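Local coordinates for protein muramidase (Sodiomyces alcalophilus, PDB 6ZM8) that hydrolyses the glycan strands of bacterial cell-wall peptidoglycan as a fungal family 25 lysozyme, at residues A[39-42]-A[43-47]; A[111-114]-A[115-119]; A[121-124]-A[125-129]; A[140-144]-A[145-149]; A[200-203]-A[204-208]. All coordinates share one frame; numbering follows the deposited sequence. Where two conformers were deposited one is given.

Contact 1 (A[39-42]-A[43-47])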
# COMPACT_ATOMS: atom_id res chain seq x y z
N SER A 39 10.44 8.61 4.99
CA SER A 39 11.06 8.95 3.72
C SER A 39 11.25 10.44 3.57
O SER A 39 10.30 11.23 3.66
CB SER A 39 10.16 8.48 2.58
OG SER A 39 10.70 8.99 1.37
N SER A 40 12.48 10.85 3.26
CA SER A 40 12.76 12.29 3.06
C SER A 40 12.12 12.82 1.78
O SER A 40 12.05 14.03 1.64
CB SER A 40 14.25 12.56 3.05
OG SER A 40 14.84 11.87 2.01
N ALA A 41 11.68 11.94 0.88
CA ALA A 41 11.03 12.34 -0.38
C ALA A 41 9.52 12.49 -0.25
O ALA A 41 8.90 13.05 -1.12
CB ALA A 41 11.34 11.32 -1.46
N PHE A 42 8.95 11.97 0.85
CA PHE A 42 7.49 11.87 0.93
C PHE A 42 6.81 13.22 0.72
O PHE A 42 5.85 13.33 -0.03
CB PHE A 42 7.09 11.26 2.29
CG PHE A 42 5.61 11.27 2.49
CD1 PHE A 42 4.85 10.24 1.98
CD2 PHE A 42 4.99 12.30 3.18
CE1 PHE A 42 3.45 10.25 2.13
CE2 PHE A 42 3.60 12.30 3.33
CZ PHE A 42 2.86 11.27 2.82
N SER A 43 7.27 14.26 1.41
CA SER A 43 6.54 15.53 1.34
C SER A 43 6.58 16.12 -0.09
O SER A 43 5.52 16.57 -0.59
CB SER A 43 7.10 16.52 2.32
OG SER A 43 6.94 16.04 3.63
N ARG A 44 7.73 16.10 -0.76
CA ARG A 44 7.81 16.61 -2.14
C ARG A 44 6.86 15.82 -3.01
O ARG A 44 6.17 16.37 -3.87
CB ARG A 44 9.24 16.54 -2.66
CG ARG A 44 9.43 16.58 -4.17
CD ARG A 44 10.87 16.35 -4.58
NE ARG A 44 11.47 15.05 -4.31
CZ ARG A 44 11.28 13.92 -5.03
NH1 ARG A 44 11.95 12.85 -4.66
NH2 ARG A 44 10.47 13.88 -6.08
N GLN A 45 6.86 14.50 -2.84
CA GLN A 45 6.06 13.64 -3.72
C GLN A 45 4.57 13.82 -3.47
O GLN A 45 3.79 13.94 -4.42
CB GLN A 45 6.51 12.19 -3.52
CG GLN A 45 7.92 11.93 -4.05
CD GLN A 45 8.48 10.58 -3.65
OE1 GLN A 45 8.15 10.05 -2.58
NE2 GLN A 45 9.37 10.05 -4.46
N TYR A 46 4.18 13.82 -2.21
CA TYR A 46 2.74 13.91 -1.87
C TYR A 46 2.20 15.27 -2.27
O TYR A 46 1.08 15.38 -2.80
CB TYR A 46 2.57 13.62 -0.38
CG TYR A 46 1.18 13.18 0.06
CD1 TYR A 46 0.22 14.08 0.41
CD2 TYR A 46 0.88 11.84 0.19
CE1 TYR A 46 -1.00 13.67 0.95
CE2 TYR A 46 -0.32 11.41 0.71
CZ TYR A 46 -1.24 12.32 1.14
OH TYR A 46 -2.43 11.93 1.74
N THR A 47 2.98 16.33 -2.05
CA THR A 47 2.59 17.68 -2.51
C THR A 47 2.49 17.74 -4.03
O THR A 47 1.50 18.30 -4.54
CB THR A 47 3.56 18.71 -1.96
OG1 THR A 47 3.56 18.69 -0.54
CG2 THR A 47 3.27 20.09 -2.43
O HOH W 1 8.84 8.40 -0.48
O HOH W 2 9.24 13.84 3.58
O HOH W 3 10.28 15.87 0.55

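Contact 2 (A[111-114]-A[115-119])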
# COMPACT_ATOMS: atom_id res chain seq x y z
N SER A 111 0.75 -17.73 12.76
CA SER A 111 -0.29 -17.15 13.59
C SER A 111 0.18 -15.85 14.26
O SER A 111 -0.60 -14.90 14.38
CB SER A 111 -0.75 -18.19 14.61
OG SER A 111 0.31 -18.60 15.46
N ALA A 112 1.46 -15.77 14.67
CA ALA A 112 1.96 -14.53 15.23
C ALA A 112 1.94 -13.43 14.16
O ALA A 112 1.69 -12.25 14.47
CB ALA A 112 3.35 -14.68 15.81
N MET A 113 2.26 -13.78 12.92
CA MET A 113 2.24 -12.80 11.84
C MET A 113 0.81 -12.29 11.60
O MET A 113 0.59 -11.09 11.42
CB MET A 113 2.84 -13.42 10.58
CG MET A 113 2.95 -12.41 9.43
SD MET A 113 4.08 -11.05 9.71
CE MET A 113 5.63 -11.90 9.48
N VAL A 114 -0.16 -13.21 11.58
CA VAL A 114 -1.56 -12.80 11.45
C VAL A 114 -1.92 -11.85 12.59
O VAL A 114 -2.57 -10.82 12.36
CB VAL A 114 -2.47 -14.02 11.40
CG1 VAL A 114 -3.95 -13.64 11.56
CG2 VAL A 114 -2.27 -14.80 10.11
N ASN A 115 -1.52 -12.16 13.83
CA ASN A 115 -1.84 -11.28 14.93
C ASN A 115 -1.19 -9.90 14.76
O ASN A 115 -1.80 -8.88 15.13
CB ASN A 115 -1.38 -11.88 16.27
CG ASN A 115 -2.15 -13.11 16.69
OD1 ASN A 115 -3.18 -13.44 16.11
ND2 ASN A 115 -1.63 -13.77 17.71
N TRP A 116 0.03 -9.86 14.26
CA TRP A 116 0.73 -8.60 14.06
C TRP A 116 -0.02 -7.73 13.05
O TRP A 116 -0.26 -6.54 13.26
CB TRP A 116 2.18 -8.89 13.59
CG TRP A 116 3.04 -7.69 13.54
CD1 TRP A 116 3.93 -7.32 14.52
CD2 TRP A 116 3.09 -6.66 12.53
NE1 TRP A 116 4.53 -6.12 14.18
CE2 TRP A 116 4.04 -5.70 12.98
CE3 TRP A 116 2.48 -6.46 11.30
CZ2 TRP A 116 4.33 -4.56 12.25
CZ3 TRP A 116 2.76 -5.31 10.57
CH2 TRP A 116 3.67 -4.37 11.06
N ILE A 117 -0.38 -8.36 11.93
CA ILE A 117 -1.14 -7.64 10.88
C ILE A 117 -2.48 -7.16 11.46
O ILE A 117 -2.88 -6.03 11.20
CB ILE A 117 -1.31 -8.54 9.64
CG1 ILE A 117 0.07 -8.87 9.04
CG2 ILE A 117 -2.21 -7.86 8.62
CD1 ILE A 117 0.03 -10.03 8.06
N GLU A 118 -3.18 -8.03 12.21
CA GLU A 118 -4.44 -7.63 12.83
C GLU A 118 -4.24 -6.40 13.71
O GLU A 118 -5.06 -5.47 13.72
CB GLU A 118 -5.00 -8.80 13.63
CG GLU A 118 -6.34 -8.48 14.30
CD GLU A 118 -7.45 -8.24 13.31
OE1 GLU A 118 -7.79 -9.15 12.55
OE2 GLU A 118 -7.91 -7.09 13.22
N ASP A 119 -3.16 -6.39 14.50
CA ASP A 119 -2.89 -5.25 15.37
C ASP A 119 -2.67 -3.98 14.54
O ASP A 119 -3.19 -2.90 14.87
CB ASP A 119 -1.69 -5.58 16.27
CG ASP A 119 -1.52 -4.67 17.46
OD1 ASP A 119 -2.49 -4.10 17.93
OD2 ASP A 119 -0.35 -4.61 17.94

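Contact 3 (A[121-124]-A[125-129])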
# COMPACT_ATOMS: atom_id res chain seq x y z
N VAL A 121 -3.81 -3.35 11.41
CA VAL A 121 -4.98 -2.85 10.67
C VAL A 121 -6.08 -2.37 11.64
O VAL A 121 -6.80 -1.44 11.30
CB VAL A 121 -5.52 -3.87 9.65
CG1 VAL A 121 -4.41 -4.36 8.72
CG2 VAL A 121 -6.20 -5.05 10.29
N THR A 122 -6.27 -3.03 12.79
CA THR A 122 -7.23 -2.55 13.77
C THR A 122 -6.81 -1.18 14.30
O THR A 122 -7.64 -0.28 14.45
CB THR A 122 -7.39 -3.58 14.89
OG1 THR A 122 -8.02 -4.74 14.37
CG2 THR A 122 -8.23 -3.07 16.03
N THR A 123 -5.53 -1.03 14.61
CA THR A 123 -5.04 0.25 15.13
C THR A 123 -5.19 1.36 14.09
O THR A 123 -5.66 2.46 14.39
CB THR A 123 -3.60 0.11 15.63
OG1 THR A 123 -3.55 -0.88 16.67
CG2 THR A 123 -3.08 1.42 16.20
N TYR A 124 -4.78 1.07 12.85
CA TYR A 124 -4.89 2.07 11.80
C TYR A 124 -6.35 2.53 11.61
O TYR A 124 -6.62 3.70 11.44
CB TYR A 124 -4.30 1.51 10.49
CG TYR A 124 -4.28 2.54 9.38
CD1 TYR A 124 -3.28 3.51 9.31
CD2 TYR A 124 -5.28 2.55 8.41
CE1 TYR A 124 -3.28 4.47 8.32
CE2 TYR A 124 -5.29 3.51 7.41
CZ TYR A 124 -4.29 4.48 7.36
OH TYR A 124 -4.36 5.42 6.37
N HIS A 125 -7.26 1.56 11.63
CA HIS A 125 -8.70 1.88 11.48
C HIS A 125 -9.21 2.71 12.68
O HIS A 125 -10.01 3.63 12.50
CB HIS A 125 -9.47 0.58 11.32
CG HIS A 125 -10.95 0.75 11.26
ND1 HIS A 125 -11.72 0.62 12.38
CD2 HIS A 125 -11.76 1.00 10.23
CE1 HIS A 125 -13.01 0.82 12.02
NE2 HIS A 125 -13.05 1.06 10.72
N GLY A 126 -8.77 2.38 13.89
CA GLY A 126 -9.17 3.16 15.04
C GLY A 126 -8.68 4.59 14.99
O GLY A 126 -9.33 5.50 15.52
N ILE A 127 -7.50 4.80 14.41
CA ILE A 127 -6.94 6.15 14.32
C ILE A 127 -7.64 6.94 13.20
O ILE A 127 -8.05 8.07 13.39
CB ILE A 127 -5.42 6.12 14.09
CG1 ILE A 127 -4.72 5.50 15.30
CG2 ILE A 127 -4.89 7.51 13.82
CD1 ILE A 127 -3.29 5.12 15.05
N THR A 128 -7.69 6.35 12.00
CA THR A 128 -8.03 7.09 10.81
C THR A 128 -9.48 6.97 10.37
O THR A 128 -9.91 7.80 9.54
CB THR A 128 -7.16 6.66 9.60
OG1 THR A 128 -7.54 5.35 9.18
CG2 THR A 128 -5.68 6.77 9.87
N SER A 129 -10.18 5.93 10.82
CA SER A 129 -11.49 5.49 10.36
C SER A 129 -11.44 4.52 9.18
O SER A 129 -12.50 4.01 8.79
CB SER A 129 -12.48 6.62 10.04
OG SER A 129 -12.35 7.12 8.72
O HOH W 4 -10.48 -0.44 14.62

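Contact 4 (A[140-144]-A[145-149])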
# COMPACT_ATOMS: atom_id res chain seq x y z
N TRP A 140 4.47 -14.85 -0.66
CA TRP A 140 4.88 -14.43 0.70
C TRP A 140 3.74 -14.68 1.68
O TRP A 140 3.92 -15.20 2.78
CB TRP A 140 5.30 -12.95 0.73
CG TRP A 140 5.82 -12.55 2.09
CD1 TRP A 140 7.12 -12.58 2.48
CD2 TRP A 140 5.07 -12.11 3.23
NE1 TRP A 140 7.25 -12.20 3.79
CE2 TRP A 140 6.00 -11.93 4.29
CE3 TRP A 140 3.71 -11.90 3.50
CZ2 TRP A 140 5.61 -11.56 5.56
CZ3 TRP A 140 3.32 -11.56 4.79
CH2 TRP A 140 4.26 -11.40 5.81
N TRP A 141 2.53 -14.29 1.26
CA TRP A 141 1.37 -14.41 2.14
C TRP A 141 1.13 -15.87 2.51
O TRP A 141 0.77 -16.20 3.66
CB TRP A 141 0.14 -13.82 1.42
CG TRP A 141 -1.04 -13.63 2.31
CD1 TRP A 141 -2.15 -14.43 2.41
CD2 TRP A 141 -1.24 -12.54 3.21
NE1 TRP A 141 -3.03 -13.89 3.31
CE2 TRP A 141 -2.50 -12.74 3.82
CE3 TRP A 141 -0.50 -11.39 3.54
CZ2 TRP A 141 -3.03 -11.85 4.75
CZ3 TRP A 141 -1.02 -10.51 4.46
CH2 TRP A 141 -2.28 -10.74 5.06
N THR A 142 1.30 -16.76 1.56
CA THR A 142 1.12 -18.19 1.84
C THR A 142 2.14 -18.67 2.87
O THR A 142 1.78 -19.31 3.87
CB THR A 142 1.19 -18.98 0.52
OG1 THR A 142 0.12 -18.57 -0.34
CG2 THR A 142 1.10 -20.46 0.75
N GLN A 143 3.40 -18.38 2.63
CA GLN A 143 4.41 -18.91 3.56
C GLN A 143 4.34 -18.28 4.93
O GLN A 143 4.63 -18.93 5.95
CB GLN A 143 5.77 -18.59 2.97
CG GLN A 143 6.01 -19.35 1.71
CD GLN A 143 7.37 -19.13 1.14
OE1 GLN A 143 8.36 -18.94 1.80
NE2 GLN A 143 7.59 -19.46 -0.13
N CYS A 144 4.07 -16.98 4.98
CA CYS A 144 4.27 -16.25 6.24
C CYS A 144 2.99 -16.05 7.05
O CYS A 144 3.09 -15.76 8.25
CB CYS A 144 4.94 -14.91 6.01
SG CYS A 144 6.60 -15.04 5.27
N THR A 145 1.81 -16.23 6.44
CA THR A 145 0.55 -16.13 7.19
C THR A 145 -0.22 -17.44 7.17
O THR A 145 -1.31 -17.50 7.75
CB THR A 145 -0.40 -15.00 6.71
OG1 THR A 145 -1.07 -15.38 5.51
CG2 THR A 145 0.31 -13.67 6.55
N GLY A 146 0.29 -18.47 6.49
CA GLY A 146 -0.52 -19.67 6.27
C GLY A 146 -1.64 -19.42 5.29
O GLY A 146 -2.66 -20.12 5.32
N ASN A 147 -1.48 -18.42 4.42
CA ASN A 147 -2.51 -18.04 3.45
C ASN A 147 -3.81 -17.67 4.18
O ASN A 147 -4.89 -18.22 3.90
CB ASN A 147 -2.71 -19.09 2.36
CG ASN A 147 -3.19 -18.47 1.05
OD1 ASN A 147 -3.32 -17.25 0.93
ND2 ASN A 147 -3.43 -19.31 0.08
N SER A 148 -3.70 -16.70 5.09
CA SER A 148 -4.84 -16.33 5.93
C SER A 148 -5.90 -15.54 5.16
O SER A 148 -5.55 -14.56 4.48
CB SER A 148 -4.32 -15.45 7.06
OG SER A 148 -5.40 -14.99 7.87
N ASN A 149 -7.16 -15.87 5.39
CA ASN A 149 -8.28 -15.12 4.82
C ASN A 149 -8.79 -14.03 5.77
O ASN A 149 -9.82 -13.43 5.47
CB ASN A 149 -9.42 -16.03 4.41
CG ASN A 149 -10.07 -16.71 5.57
OD1 ASN A 149 -9.82 -16.42 6.72
ND2 ASN A 149 -10.96 -17.66 5.24

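Contact 5 (A[200-203]-A[204-208])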
# COMPACT_ATOMS: atom_id res chain seq x y z
N ARG A 200 -15.67 4.21 -8.74
CA ARG A 200 -15.23 3.26 -7.72
C ARG A 200 -13.92 3.69 -7.08
O ARG A 200 -13.71 3.47 -5.89
CB ARG A 200 -15.12 1.87 -8.31
CG ARG A 200 -16.46 1.21 -8.54
CD ARG A 200 -17.29 0.97 -7.27
NE ARG A 200 -16.66 -0.00 -6.35
CZ ARG A 200 -17.05 -1.28 -6.24
NH1 ARG A 200 -18.07 -1.69 -6.98
NH2 ARG A 200 -16.45 -2.14 -5.41
N LEU A 201 -13.02 4.31 -7.86
CA LEU A 201 -11.78 4.84 -7.27
C LEU A 201 -12.11 5.97 -6.28
O LEU A 201 -11.54 6.04 -5.19
CB LEU A 201 -10.82 5.28 -8.39
CG LEU A 201 -9.47 5.81 -7.93
CD1 LEU A 201 -8.71 4.77 -7.08
CD2 LEU A 201 -8.66 6.21 -9.14
N ARG A 202 -13.02 6.85 -6.69
CA ARG A 202 -13.45 7.91 -5.79
C ARG A 202 -14.10 7.31 -4.54
O ARG A 202 -13.87 7.82 -3.43
CB ARG A 202 -14.42 8.82 -6.52
CG ARG A 202 -15.01 9.92 -5.69
CD ARG A 202 -14.00 11.04 -5.61
NE ARG A 202 -13.89 11.73 -6.90
CZ ARG A 202 -12.79 12.31 -7.40
NH1 ARG A 202 -11.72 12.51 -6.66
NH2 ARG A 202 -12.85 12.84 -8.62
N ALA A 203 -14.91 6.25 -4.69
CA ALA A 203 -15.54 5.62 -3.52
C ALA A 203 -14.50 5.04 -2.57
O ALA A 203 -14.66 5.11 -1.36
CB ALA A 203 -16.53 4.57 -3.96
N LEU A 204 -13.43 4.46 -3.12
CA LEU A 204 -12.35 3.95 -2.26
C LEU A 204 -11.69 5.09 -1.52
O LEU A 204 -11.43 5.01 -0.31
CB LEU A 204 -11.33 3.18 -3.12
CG LEU A 204 -10.10 2.69 -2.35
CD1 LEU A 204 -10.50 1.66 -1.28
CD2 LEU A 204 -9.11 2.08 -3.32
N ALA A 205 -11.42 6.21 -2.21
CA ALA A 205 -10.87 7.37 -1.53
C ALA A 205 -11.83 7.88 -0.43
O ALA A 205 -11.38 8.26 0.66
CB ALA A 205 -10.55 8.47 -2.53
N ASN A 206 -13.11 7.92 -0.73
CA ASN A 206 -14.09 8.46 0.22
C ASN A 206 -14.45 7.50 1.34
O ASN A 206 -15.02 7.89 2.33
CB ASN A 206 -15.37 8.86 -0.54
CG ASN A 206 -15.22 10.21 -1.19
OD1 ASN A 206 -14.46 11.06 -0.72
ND2 ASN A 206 -16.03 10.41 -2.24
N GLY A 207 -14.43 6.19 0.97
CA GLY A 207 -14.51 5.23 2.12
C GLY A 207 -15.95 4.90 2.24
O GLY A 207 -16.45 4.58 3.35
N ASP A 208 -16.58 4.87 1.11
CA ASP A 208 -18.01 4.64 1.10
C ASP A 208 -18.44 4.10 -0.25
O ASP A 208 -19.62 4.24 -0.52
CB ASP A 208 -18.70 5.93 1.46
CG ASP A 208 -18.50 7.10 0.51
OD1 ASP A 208 -18.17 6.86 -0.68
OD2 ASP A 208 -18.73 8.29 0.95
OXT ASP A 208 -17.60 3.44 -0.89

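Contact 1 (A[39-42]-A[43-47])
Phe42 O accepts from Tyr46 N at 2.8 Å in the first turn of helix 42-51. Ser39 to Phe42 form a type I beta turn that leads into it. Gln45 N bonds to Ala41 O. Ser39 OG caps the start by accepting from Ala41 N. One water links Ser39 O to Ser43 N, and another links Ser40 O to Arg44 N. Each extends the capping to an amide of the first turn.

The Phe42 and Tyr46 rings lie side by side and point the same way. Their planes are 36° apart, and Phe42 CZ comes 3.3 Å from Tyr46 CD2. Tyr46 CB sits over one face of the Phe42 ring, 4.2 Å from its centroid, as a CH-pi contact. The pair packs on Ile29 of strand 26-33. An alanine at Phe42 is likely to leave Tyr46 without its ring partner and open a gap against Ile29 and Ala58.

Gln45 runs back past Ala41. Its OE1 takes a bond from a water that accepts from Ser39 OG, and its NE2 bonds to Ser8 O. Polar capping by serine and water therefore fixes the helix start, while the aromatic pair packs it on strands 26-33 and 55-61.

Contact 2 (A[111-114]-A[115-119])
Met113 and Ile117 form an i to i+4 apolar contact on one side of helix 110-128. This helix is the crossover of a beta-alpha-beta unit between strands 93-95 and 133-136, in the TIM-barrel clan fold of family 25. The contact lies near the beginning of the helix.

Four successive backbone bonds hold the turn. Asn115 N bonds to Ser111 O, Trp116 N to Ala112 O, Ile117 N to Met113 O and Glu118 N to Val114 O, each at 2.9 Å. The Ile117 bond is the straightest, with 171° at the hydrogen.

Met113 CG stands anti to its backbone N, chi1 -175°, and is the atom that meets Ile117 CD1, 4.0 Å away. The bend at chi2 turns the sulfur aside. The two side chains meet at a slant. Ile117 CG1 lies beside its own backbone N, chi1 -63°, which turns it back along the helix, 3.3 Å from Met113 O.

Asn115 folds back in the same sense, and its CG rests 3.3 Å from Ser111 O. Glu118 points another way. Its carboxylate bridges two arginines, with OE1 paired to Arg150 and OE2 to Arg154. Trp116 leaves on a different side, and its NE1 bonds to Ser67 O.

Helix 138-145 lies alongside, where Met113 packs on Trp140 and Ile117 on Trp141 and Thr145. Strand 133-136 links the two helices along the chain.

Contact 3 (A[121-124]-A[125-129])
Tyr124 and Thr128 meet at the C-terminal end of helix 110-128, the crossover helix of a beta-alpha-beta unit. The threonine lies over one face of the tyrosine ring, and the two side chains are set at a slant. Thr128 CG2 sits 3.9 Å from the ring centroid, 21° off the normal, as a CH-pi contact. Thr128 OG1 lies over the same face nearer the rim, 3.4 Å from Tyr124 CE2.

The threonine hydroxyl occupies the position between its backbone N and carbonyl carbon, chi1 71°. From there OG1 donates to Tyr124 O at 2.9 Å, above the carbonyl plane. Thr128 N bonds to the same oxygen, so Tyr124 O takes two bonds from one residue. OG1 is also bonded to Arg130 N, just past the helix end.

The tyrosine hydroxyl is held by Gly81 O and Gly92 N, and the ring also meets Phe76. A leucine at Tyr124 would probably leave those two backbone groups without their hydroxyl partner and strip Thr128 CG2 of its aromatic face.

On another side of the helix, Thr123 and Ile127 lie side by side and point the same way. Thr123 CG2 is 3.9 Å from Ile127 CD1, and both pack on helix 69-78. The His125 ring stacks on Trp131. Ser129 ends the helix with positive phi, and its OG donates to Thr128 O. A water at the edge of the imidazole, in its plane, links His125 ND1 to Thr122 O, 2.8 Å from each.

Contact 4 (A[140-144]-A[145-149])
Trp141 spans the end of helix 138-145, and its indole covers Thr145 and reaches Ser148. From CB the side chain leaves with CG anti to the backbone N, chi1 -168°, which carries the ring over the following loop. CG has Thr145 OG1 beneath it at 3.6 Å. CD1 meets Asn147 OD1 at the ring edge, 3.4 Å away, with the amide plane nearly perpendicular to the indole. NE1 donates to Ser148 O at 2.9 Å, and that oxygen lies in the ring plane. CE2 and CZ2 border the same oxygen. CD2, CE3, CZ3 and, at the tip, CH2 rest over Thr145 CG2. This methyl lies 3.8 Å below the centre of the six-membered ring, almost on its normal, a CH-pi contact.

Thr145 OG1 donates to Trp141 O at 2.7 Å and accepts from Ser148 N in an ST motif. Gly146 and Asn147 both have positive phi where the chain turns out of the helix. Asn147 OD1 also bonds to Asn171 N, and Cys144 is tied to Cys105 by a disulfide.

Trp141 O is satisfied within the contact by three donors, Thr145 OG1, Thr145 N and Asn147 N. Gln143 O finds Gln110 NE2 instead. The indole N-H fixes the outgoing chain.

Contact 5 (A[200-203]-A[204-208])
The Asn206 amide and the Arg202 guanidinium are inclined at 40° to each other, but the two groups do not meet directly. Instead Asn206 ND2 comes 3.6 Å from Arg202 CG, on the aliphatic part of the arginine, and the side chains meet at a slant. Asn206 CG lies beside its own backbone N, chi1 -81°. This turns the amide back along the helix, with ND2 also 3.6 Å from Arg202 O. The arginine chain bends at chi2 and chi3, and its NH1 bonds to Gly87 O.

Leu204 N bonds to Arg200 O, Ala205 N to Leu201 O and Asn206 N to Arg202 O. At the end, Ala203 O takes two bonds. Gly207 N donates at an unusually short 2.6 Å and Asp208 N at 3.1 Å, from opposite faces of the carbonyl plane. Gly207 has positive phi, and a side chain there would jam against the preceding carbonyl oxygen. Ala203 CB lies 3.4 Å from Asp208 OXT, so the terminal carboxylate folds back on the last turn. Asp208 OD2 forms a salt bridge with Lys85, which also bonds to Asn206 O.

Leu201 and Leu204 pack on Phe194 of strand 190-194. This is a helix C-terminus closed by a glycine of positive phi, here at the very end of the chain.

The five contacts are local helix turns or ends that follow one another along the chain. Contacts 2 and 3 share helix 110-128, with centres about 15 Å apart. Contacts 2 and 4 are the one pair that packs together through side chains, with centres about 11 Å apart. Met113 CB lies 3.3 Å from Cys144 O, and Val114 CG2 lies 3.7 Å from Ser148 CB. Contact 1 is on the opposite side of the chain's centre from contacts 2 and 4, about 29 and 32 Å away between centres. Contact 5 approaches contact 3 to about 7 Å between nearest atoms without touching. In TIM-barrel glycosidases the active site lies at the C-terminal ends of the barrel strands; these contacts belong to helices and their ends.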